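Local coordinates for succinylglutamate desuccinylase/aspartoacylase (Ruegeria sp. TM1040, PDB 3NA6) that hydrolyses N-succinylglutamate to succinate and glutamate, as a member of the metal-dependent succinylglutamate desuccinylase/aspartoacylase family, at the interface of chains A and B and the interface of chains A and C. Sequence-based numbering; all coordinates share one arbitrary frame. Chains: chain A/B/C, Succinylglutamate desuccinylase/aspartoacylase.

Contact 1: the interface of chains A and B. Residues chain A 22, 40, 90, 93, 96-97; chain B 290-292.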
# COMPACT_ATOMS: atom_id res chain seq x y z
N PHE A 22 -12.13 -20.23 22.11
CA PHE A 22 -12.31 -19.43 20.91
C PHE A 22 -13.57 -19.78 20.17
O PHE A 22 -14.03 -20.90 20.21
CB PHE A 22 -11.12 -19.60 19.96
CG PHE A 22 -9.79 -19.44 20.64
CD1 PHE A 22 -9.25 -18.18 20.84
CD2 PHE A 22 -9.14 -20.54 21.16
CE1 PHE A 22 -8.06 -18.02 21.53
CE2 PHE A 22 -7.95 -20.38 21.86
CZ PHE A 22 -7.42 -19.12 22.02
N PRO A 40 -11.50 -14.74 20.86
CA PRO A 40 -11.43 -15.22 22.24
C PRO A 40 -12.77 -15.15 22.93
O PRO A 40 -13.53 -14.22 22.70
CB PRO A 40 -10.44 -14.27 22.90
CG PRO A 40 -9.54 -13.91 21.75
CD PRO A 40 -10.54 -13.65 20.65
N TYR A 90 -13.11 -8.95 22.80
CA TYR A 90 -12.78 -8.44 21.48
C TYR A 90 -13.81 -8.95 20.46
O TYR A 90 -13.64 -9.96 19.82
CB TYR A 90 -11.36 -8.86 21.10
CG TYR A 90 -10.30 -8.72 22.14
CD1 TYR A 90 -10.09 -7.52 22.78
CD2 TYR A 90 -9.43 -9.77 22.42
CE1 TYR A 90 -9.03 -7.36 23.73
CE2 TYR A 90 -8.39 -9.64 23.34
CZ TYR A 90 -8.20 -8.42 24.01
OH TYR A 90 -7.16 -8.29 24.93
N TYR A 93 -13.13 -8.97 16.45
CA TYR A 93 -11.77 -9.36 16.74
C TYR A 93 -10.78 -8.89 15.68
O TYR A 93 -9.75 -8.30 16.01
CB TYR A 93 -11.68 -10.85 17.04
CG TYR A 93 -10.27 -11.31 17.38
CD1 TYR A 93 -9.59 -10.77 18.46
CD2 TYR A 93 -9.62 -12.25 16.61
CE1 TYR A 93 -8.31 -11.18 18.77
CE2 TYR A 93 -8.34 -12.65 16.90
CZ TYR A 93 -7.70 -12.12 17.98
OH TYR A 93 -6.44 -12.53 18.25
N PHE A 96 -10.19 -5.27 16.17
CA PHE A 96 -9.34 -5.10 17.36
C PHE A 96 -7.87 -5.40 17.06
O PHE A 96 -6.98 -4.62 17.42
CB PHE A 96 -9.83 -5.93 18.54
CG PHE A 96 -8.88 -5.96 19.66
CD1 PHE A 96 -8.74 -4.86 20.47
CD2 PHE A 96 -8.07 -7.06 19.87
CE1 PHE A 96 -7.82 -4.85 21.49
CE2 PHE A 96 -7.15 -7.06 20.91
CZ PHE A 96 -7.03 -5.95 21.72
N ARG A 97 -7.59 -6.49 16.38
CA ARG A 97 -6.20 -6.79 16.06
C ARG A 97 -5.54 -5.72 15.18
O ARG A 97 -4.35 -5.55 15.28
CB ARG A 97 -6.06 -8.16 15.40
CG ARG A 97 -6.27 -9.35 16.37
CD ARG A 97 -5.40 -9.31 17.70
NE ARG A 97 -3.97 -9.66 17.61
CZ ARG A 97 -3.47 -10.85 17.23
NH1 ARG A 97 -4.25 -11.86 16.83
NH2 ARG A 97 -2.16 -11.03 17.22
N PRO B 290 -3.50 -9.94 23.73
CA PRO B 290 -4.32 -9.49 22.63
C PRO B 290 -5.00 -10.61 21.87
O PRO B 290 -5.74 -10.33 20.94
CB PRO B 290 -3.30 -8.85 21.70
CG PRO B 290 -2.17 -9.76 21.78
CD PRO B 290 -2.11 -10.17 23.29
N ASP B 291 -4.74 -11.86 22.20
CA ASP B 291 -5.33 -12.92 21.39
C ASP B 291 -5.97 -14.12 22.10
O ASP B 291 -6.36 -15.08 21.46
CB ASP B 291 -4.33 -13.39 20.36
CG ASP B 291 -3.08 -13.99 20.97
OD1 ASP B 291 -3.06 -14.37 22.14
OD2 ASP B 291 -2.11 -14.11 20.22
N ARG B 292 -6.08 -14.06 23.41
CA ARG B 292 -6.85 -15.05 24.15
C ARG B 292 -7.35 -14.47 25.48
O ARG B 292 -6.94 -13.39 25.92
CB ARG B 292 -6.02 -16.32 24.39
CG ARG B 292 -4.75 -16.15 25.22
CD ARG B 292 -3.67 -17.23 24.83
NE ARG B 292 -3.18 -17.01 23.47
CZ ARG B 292 -3.28 -17.85 22.43
NH1 ARG B 292 -3.83 -19.06 22.54
NH2 ARG B 292 -2.81 -17.48 21.24
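Strands 17-26 and 36-46 and the short helix 93-97 of chain A receive the loop 290-292 of chain B. A:Tyr93 stands at the middle. Its CG lies anti to the backbone N (chi1 -179°), and the ring edge meets B:Pro290 O in plane, with CE1 3.5 Å from that carbonyl oxygen. The ring is sandwiched between A:Pro40 CD on one face and A:Arg97 CG on the other. The A:Tyr93 phenol points the same way as B:Asp291, alongside it, with OH 3.3 Å from B:Asp291 CA. A:Arg97, poorly ordered, brings CD to 3.4 Å from B:Pro290 O. Its NH1, A:Arg97 NH1, donates to A:Tyr93 OH at 2.7 Å, far out of the guanidinium plane. Farther along, A:Phe22 offers its edge, CE1 lying 3.4 Å from B:Asp291 O, while A:Pro40 CG reaches the same oxygen at 3.4 Å. The guanidinium of B:Arg292 is turned 73° from the A:Phe22 ring, and its NE forms a salt bridge of 2.9 Å to B:Asp291 OD1. An alanine in place of A:Tyr93 would probably open a gap beside B:Pro290 and B:Asp291 and leave A:Arg97 NH1 without its phenol acceptor. In the fold, the N-terminal strands and the helix after strand 83-88 meet a loop of the partner's C-terminal beta region.

Contact 2: the interface of chains A and B. Residues chain A 267, 289-291, 316; chain B 63, 90, 96-97, 99.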
# COMPACT_ATOMS: atom_id res chain seq x y z
N LEU A 267 -6.11 22.51 11.00
CA LEU A 267 -5.61 22.40 12.36
C LEU A 267 -6.75 22.71 13.33
O LEU A 267 -7.29 23.80 13.35
CB LEU A 267 -4.45 23.38 12.59
CG LEU A 267 -3.79 23.42 13.98
CD1 LEU A 267 -3.24 22.05 14.28
CD2 LEU A 267 -2.69 24.51 14.10
N SER A 289 -5.83 27.14 9.03
CA SER A 289 -5.32 26.65 7.76
C SER A 289 -4.18 25.71 7.99
O SER A 289 -3.21 26.06 8.69
CB SER A 289 -4.81 27.80 6.88
OG SER A 289 -4.18 27.30 5.70
N PRO A 290 -4.26 24.54 7.36
CA PRO A 290 -3.16 23.58 7.39
C PRO A 290 -2.05 23.88 6.42
O PRO A 290 -1.08 23.16 6.39
CB PRO A 290 -3.84 22.29 6.95
CG PRO A 290 -4.73 22.74 5.89
CD PRO A 290 -5.30 24.11 6.40
N ASP A 291 -2.19 24.90 5.58
CA ASP A 291 -1.14 25.11 4.59
C ASP A 291 -0.63 26.54 4.35
O ASP A 291 0.15 26.76 3.44
CB ASP A 291 -1.57 24.48 3.28
CG ASP A 291 -2.82 25.09 2.69
OD1 ASP A 291 -3.23 26.20 3.05
OD2 ASP A 291 -3.39 24.44 1.80
N MSE A 316 -5.81 17.23 13.48
CA MSE A 316 -6.20 17.63 12.16
C MSE A 316 -7.66 17.23 12.04
O MSE A 316 -8.03 16.11 12.45
CB MSE A 316 -5.32 16.85 11.17
CG MSE A 316 -5.29 17.38 9.81
SE MSE A 316 -4.24 19.05 9.67
CE MSE A 316 -5.18 19.40 7.97
N TYR B 63 0.65 19.04 18.39
CA TYR B 63 -0.23 20.13 17.93
C TYR B 63 -0.30 21.39 18.76
O TYR B 63 -0.76 22.39 18.26
CB TYR B 63 -1.65 19.58 17.76
CG TYR B 63 -1.68 18.53 16.67
CD1 TYR B 63 -1.68 18.90 15.34
CD2 TYR B 63 -1.67 17.18 16.96
CE1 TYR B 63 -1.67 17.95 14.31
CE2 TYR B 63 -1.68 16.22 15.94
CZ TYR B 63 -1.66 16.61 14.64
OH TYR B 63 -1.65 15.68 13.65
N TYR B 90 4.60 24.96 11.30
CA TYR B 90 4.73 23.60 10.81
C TYR B 90 6.15 23.37 10.27
O TYR B 90 6.42 23.54 9.10
CB TYR B 90 3.68 23.33 9.73
CG TYR B 90 2.28 23.81 10.01
CD1 TYR B 90 1.62 23.45 11.17
CD2 TYR B 90 1.58 24.55 9.06
CE1 TYR B 90 0.27 23.85 11.40
CE2 TYR B 90 0.26 24.95 9.26
CZ TYR B 90 -0.40 24.60 10.46
OH TYR B 90 -1.71 25.00 10.66
N PHE B 96 3.88 17.15 9.15
CA PHE B 96 2.62 17.75 9.61
C PHE B 96 1.46 17.46 8.65
O PHE B 96 0.37 17.06 9.08
CB PHE B 96 2.75 19.25 9.86
CG PHE B 96 1.46 19.92 10.09
CD1 PHE B 96 0.82 19.77 11.29
CD2 PHE B 96 0.84 20.65 9.09
CE1 PHE B 96 -0.41 20.34 11.51
CE2 PHE B 96 -0.38 21.25 9.31
CZ PHE B 96 -1.01 21.08 10.53
N ARG B 97 1.67 17.63 7.36
CA ARG B 97 0.60 17.34 6.43
C ARG B 97 0.14 15.88 6.47
O ARG B 97 -1.00 15.62 6.17
CB ARG B 97 0.97 17.73 5.00
CG ARG B 97 1.00 19.26 4.75
CD ARG B 97 -0.30 20.06 5.19
NE ARG B 97 -1.49 19.96 4.32
CZ ARG B 97 -1.58 20.37 3.05
NH1 ARG B 97 -0.54 20.88 2.39
NH2 ARG B 97 -2.74 20.24 2.40
N SER B 99 0.10 14.08 9.27
CA SER B 99 -0.21 13.81 10.67
C SER B 99 0.69 12.73 11.25
O SER B 99 0.24 11.88 12.01
CB SER B 99 -1.69 13.44 10.85
OG SER B 99 -2.52 14.47 10.37
O HOH W 1 -4.21 14.55 13.43
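The helix 93-97 of chain B, with B:Tyr90 just ahead of it and B:Ser99 just behind, faces the C-terminal beta region of chain A: strand 266-270, the loop 289-291 and the short strand 316-317. B:Tyr63, which also takes part, directly follows the His-x-x-Glu metal motif of the family. B:Tyr90 donates its phenol OH to the backbone carbonyl A:Ser289 O at 2.7 Å, a bond with a C=O...donor angle of 137° whose donor sits tilted from the carbonyl plane. B:Phe96 lies against this tyrosine, its CE2 3.3 Å above the centre of the B:Tyr90 ring plane, and its own edge meets A:Pro290 O in plane. That face-on packing should limit how the phenol turns. A:Leu267 CG, anti to its backbone N (chi1 180°), carries the branch toward chain B, where the two methyls meet different tyrosines: CD2 comes 3.6 Å from B:Tyr90 OH, and CD1 slides past B:Tyr63 CD1 at 3.7 Å. The selenomethionine A:Met316 crosses B:Phe96 at about a right angle, with SE 3.9 Å from CZ. Its backbone N is bridged by water 1 to B:Tyr63, the water being 2.8 Å from the phenol OH. At A:Asp291, the backbone N bonds the hydroxyl of A:Ser289 and steadies the loop. Because B:Tyr63 adjoins the metal motif, the partner's beta region probably helps shape the surroundings of the active site as well as hold the pair together.

Contact 3: the interface of chains A and C. Residues chain A 29-30; chain C 100-102, 107, 150.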
# COMPACT_ATOMS: atom_id res chain seq x y z
N ARG A 29 -8.12 -17.51 2.81
CA ARG A 29 -7.64 -16.34 2.07
C ARG A 29 -6.23 -16.58 1.55
O ARG A 29 -5.67 -17.64 1.83
CB ARG A 29 -7.73 -15.07 2.91
CG ARG A 29 -6.71 -14.96 4.07
CD ARG A 29 -7.07 -15.78 5.29
NE ARG A 29 -6.13 -15.51 6.38
CZ ARG A 29 -6.15 -16.10 7.57
NH1 ARG A 29 -7.06 -17.00 7.88
NH2 ARG A 29 -5.25 -15.77 8.47
N ASP A 30 -5.66 -15.62 0.80
CA ASP A 30 -4.38 -15.85 0.10
C ASP A 30 -3.29 -16.35 1.06
O ASP A 30 -2.57 -17.27 0.72
CB ASP A 30 -3.85 -14.57 -0.56
CG ASP A 30 -4.68 -14.13 -1.77
OD1 ASP A 30 -5.50 -14.89 -2.30
OD2 ASP A 30 -4.47 -12.98 -2.19
N ALA C 100 -1.57 -15.45 -6.83
CA ALA C 100 -2.40 -15.44 -5.65
C ALA C 100 -3.53 -16.47 -5.78
O ALA C 100 -4.05 -16.74 -6.86
CB ALA C 100 -2.99 -14.07 -5.43
N ARG C 101 -3.93 -17.01 -4.64
CA ARG C 101 -5.10 -17.88 -4.56
C ARG C 101 -6.37 -17.21 -5.14
O ARG C 101 -7.08 -17.81 -5.95
CB ARG C 101 -5.32 -18.27 -3.13
CG ARG C 101 -6.50 -19.18 -2.85
CD ARG C 101 -6.50 -19.56 -1.41
NE ARG C 101 -7.67 -20.36 -1.08
CZ ARG C 101 -7.75 -21.65 -1.24
NH1 ARG C 101 -6.72 -22.36 -1.69
NH2 ARG C 101 -8.88 -22.26 -0.87
N THR C 102 -6.56 -15.96 -4.78
CA THR C 102 -7.75 -15.20 -5.13
C THR C 102 -7.40 -14.02 -6.00
O THR C 102 -6.25 -13.55 -6.03
CB THR C 102 -8.51 -14.74 -3.88
OG1 THR C 102 -7.71 -13.82 -3.12
CG2 THR C 102 -8.86 -15.99 -3.05
N ARG C 107 -10.92 -10.08 -4.77
CA ARG C 107 -10.64 -11.05 -3.74
C ARG C 107 -11.46 -12.33 -3.97
O ARG C 107 -11.61 -13.14 -3.07
CB ARG C 107 -10.95 -10.43 -2.37
CG ARG C 107 -9.95 -10.75 -1.28
CD ARG C 107 -8.87 -9.68 -1.15
NE ARG C 107 -7.79 -9.87 -2.12
CZ ARG C 107 -6.84 -8.98 -2.39
NH1 ARG C 107 -6.80 -7.81 -1.76
NH2 ARG C 107 -5.92 -9.26 -3.31
N THR C 150 0.25 -21.85 0.93
CA THR C 150 0.13 -22.09 2.35
C THR C 150 -0.05 -23.56 2.73
O THR C 150 -0.02 -23.88 3.92
CB THR C 150 -1.03 -21.26 2.95
OG1 THR C 150 -2.29 -21.84 2.54
CG2 THR C 150 -0.93 -19.80 2.46
O HOH W 2 -5.19 -11.78 -4.33
O HOH W 3 -7.68 -13.70 -0.33
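A polar, water-lined patch joins chains A and C across an interface that is not an exact two-fold, and it probably helps link subunits into the six-chain deposited assembly. A:Asp30 is inserted against the loop 100-102 of chain C. Its OD1 is gripped twice: C:Thr102 OG1, the hydroxyl, lies 2.6 Å from A:Asp30 OD1. The backbone C:Thr102 N lies 2.9 Å from A:Asp30 OD1. Both donors come in on the syn side, from opposite faces of the carboxylate plane, and should together fix its rotation. The C:Thr102 hydroxyl sits between backbone N and carbonyl carbon (chi1 65°), which places OG1 alongside its own N-H to make this pincer. The other oxygen, A:Asp30 OD2, takes water 2 at 2.5 Å, and that water also bonds C:Thr102 O and NH2 of the poorly ordered C:Arg107. Water 3, 3.0 Å from A:Asp30 N, also bonds the C:Thr102 hydroxyl OG1. C:Ala100 CB packs 3.7 Å from A:Asp30 OD2, and C:Thr150 CG2 touches A:Asp30 O. An alanine at A:Asp30 would probably leave the C:Thr102 hydroxyl and N-H without their shared acceptor and water 2 without its carboxylate partner. The site thus joins an N-terminal loop of one subunit to the segment after helix 93-97 of another, probably steadying that segment in the assembly.

Contact 4: the interface of chains A and B. Residues chain A 217-220, 222; chain B 270-273, 311.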
# COMPACT_ATOMS: atom_id res chain seq x y z
N SER A 217 -7.19 4.45 26.78
CA SER A 217 -7.93 4.55 28.01
C SER A 217 -7.02 4.89 29.19
O SER A 217 -5.84 4.65 29.15
CB SER A 217 -8.69 3.23 28.28
OG SER A 217 -7.79 2.18 28.58
N THR A 218 -7.64 5.43 30.25
CA THR A 218 -6.97 5.88 31.45
C THR A 218 -7.36 4.96 32.61
O THR A 218 -8.32 4.18 32.48
CB THR A 218 -7.39 7.34 31.80
OG1 THR A 218 -8.79 7.37 32.09
CG2 THR A 218 -7.08 8.33 30.65
N ALA A 219 -6.64 5.05 33.72
CA ALA A 219 -7.03 4.32 34.93
C ALA A 219 -8.44 4.72 35.35
O ALA A 219 -9.23 3.87 35.76
CB ALA A 219 -6.04 4.54 36.09
N ARG A 220 -8.76 6.02 35.25
CA ARG A 220 -10.12 6.49 35.62
C ARG A 220 -11.17 5.88 34.71
O ARG A 220 -12.21 5.42 35.20
CB ARG A 220 -10.24 8.02 35.59
CG ARG A 220 -11.66 8.57 36.00
CD ARG A 220 -11.86 10.03 35.53
NE ARG A 220 -13.24 10.53 35.67
CZ ARG A 220 -14.01 10.93 34.66
NH1 ARG A 220 -13.55 10.92 33.43
NH2 ARG A 220 -15.24 11.38 34.89
N ASN A 222 -10.92 3.16 32.70
CA ASN A 222 -10.90 1.74 32.94
C ASN A 222 -11.65 1.43 34.24
O ASN A 222 -12.42 0.44 34.29
CB ASN A 222 -9.47 1.18 33.07
CG ASN A 222 -8.67 1.25 31.79
OD1 ASN A 222 -9.21 1.24 30.69
ND2 ASN A 222 -7.33 1.26 31.94
N ILE B 270 -3.06 1.00 31.93
CA ILE B 270 -2.29 1.82 32.89
C ILE B 270 -3.04 1.79 34.21
O ILE B 270 -4.28 1.66 34.21
CB ILE B 270 -2.06 3.24 32.37
CG1 ILE B 270 -0.89 3.87 33.13
CG2 ILE B 270 -3.32 4.09 32.46
CD1 ILE B 270 0.07 4.53 32.29
N MSE B 271 -2.33 1.89 35.33
CA MSE B 271 -2.97 1.81 36.66
C MSE B 271 -3.09 3.15 37.41
O MSE B 271 -3.83 3.26 38.40
CB MSE B 271 -2.22 0.81 37.54
CG MSE B 271 -2.13 -0.57 36.92
SE MSE B 271 -3.84 -1.38 36.33
CE MSE B 271 -4.81 -1.47 38.00
N ILE B 272 -2.33 4.15 36.99
CA ILE B 272 -2.48 5.50 37.54
C ILE B 272 -2.40 6.47 36.36
O ILE B 272 -1.87 6.13 35.30
CB ILE B 272 -1.42 5.85 38.63
CG1 ILE B 272 -0.05 6.07 38.00
CG2 ILE B 272 -1.41 4.81 39.81
CD1 ILE B 272 0.52 4.90 37.34
N ASP B 273 -2.93 7.67 36.52
CA ASP B 273 -2.93 8.64 35.43
C ASP B 273 -1.85 9.70 35.60
O ASP B 273 -1.21 9.78 36.64
CB ASP B 273 -4.34 9.22 35.26
CG ASP B 273 -5.34 8.16 34.78
OD1 ASP B 273 -4.91 7.24 34.02
OD2 ASP B 273 -6.55 8.24 35.16
N ARG B 311 3.50 8.39 29.68
CA ARG B 311 2.89 7.06 29.45
C ARG B 311 2.77 6.72 27.99
O ARG B 311 2.60 7.61 27.16
CB ARG B 311 1.51 6.96 30.10
CG ARG B 311 0.51 8.07 29.75
CD ARG B 311 -0.96 7.62 29.97
NE ARG B 311 -1.32 6.52 29.05
CZ ARG B 311 -2.52 5.94 28.98
NH1 ARG B 311 -3.50 6.33 29.76
NH2 ARG B 311 -2.73 4.95 28.11
O HOH W 4 -4.51 3.36 26.54
O HOH W 5 -6.67 0.53 34.96
O HOH W 6 -4.99 1.99 29.90
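With CG anti to its carbonyl carbon (chi1 -67°), B:Asp273 turns its carboxylate onto the first turn of helix 219-235 in chain A, and a bend at chi3 (-65°) swings the guanidinium of B:Arg311 to the residue two places before that helix. The helix belongs to the catalytic domain of the succinylglutamate desuccinylase/aspartoacylase family, and its N-terminus is capped here by a neighbouring subunit. B:Asp273 OD1 uses its syn lone pair for A:Ala219 N at 2.8 Å. Its OD2 accepts from A:Arg220 N at 3.1 Å, also on the syn side but slightly out of plane. The helix end would probably favour the charged carboxylate. A:Thr218 crosses B:Asp273 at about a right angle, CB 3.7 Å from the carboxylate carbon CG, while A:Ala219 CB rests 3.4 Å from B:Met271 O. B:Arg311 grips the carbonyl A:Ser217 O end-on with two nitrogens, NH1 at 2.9 Å and NH2 at 3.3 Å, the oxygen lying in the guanidinium plane. B:Ile270 CB lies over the centre of one guanidinium face. Water 4 joins B:Arg311 NH2 to A:Ser217 N. The A:Ser217 hydroxyl donates to A:Asn222 OD1 at 2.7 Å, and water 6, 3.0 Å from B:Ile270 N, also meets the amide ND2 of A:Asn222.

Contacts 1 and 2, whose C-alpha centres are about 35 Å apart, use the same helix 93-97 and the loop around residues 290 and 291 with the chains exchanged, as the two-fold of the A-B pair requires. Contact 4, about 21 Å from contact 1 and 29 Å from contact 2, uses strand 266-270 of chain B, the counterpart of the chain A strand in contact 2. Contact 3 lies about 23 Å from contact 1, on the loop between strands 17-26 and 36-46, and its partner segment follows helix 93-97. The A-B and A-C contacts thus draw on neighbouring elements and may together help hold the six-chain assembly.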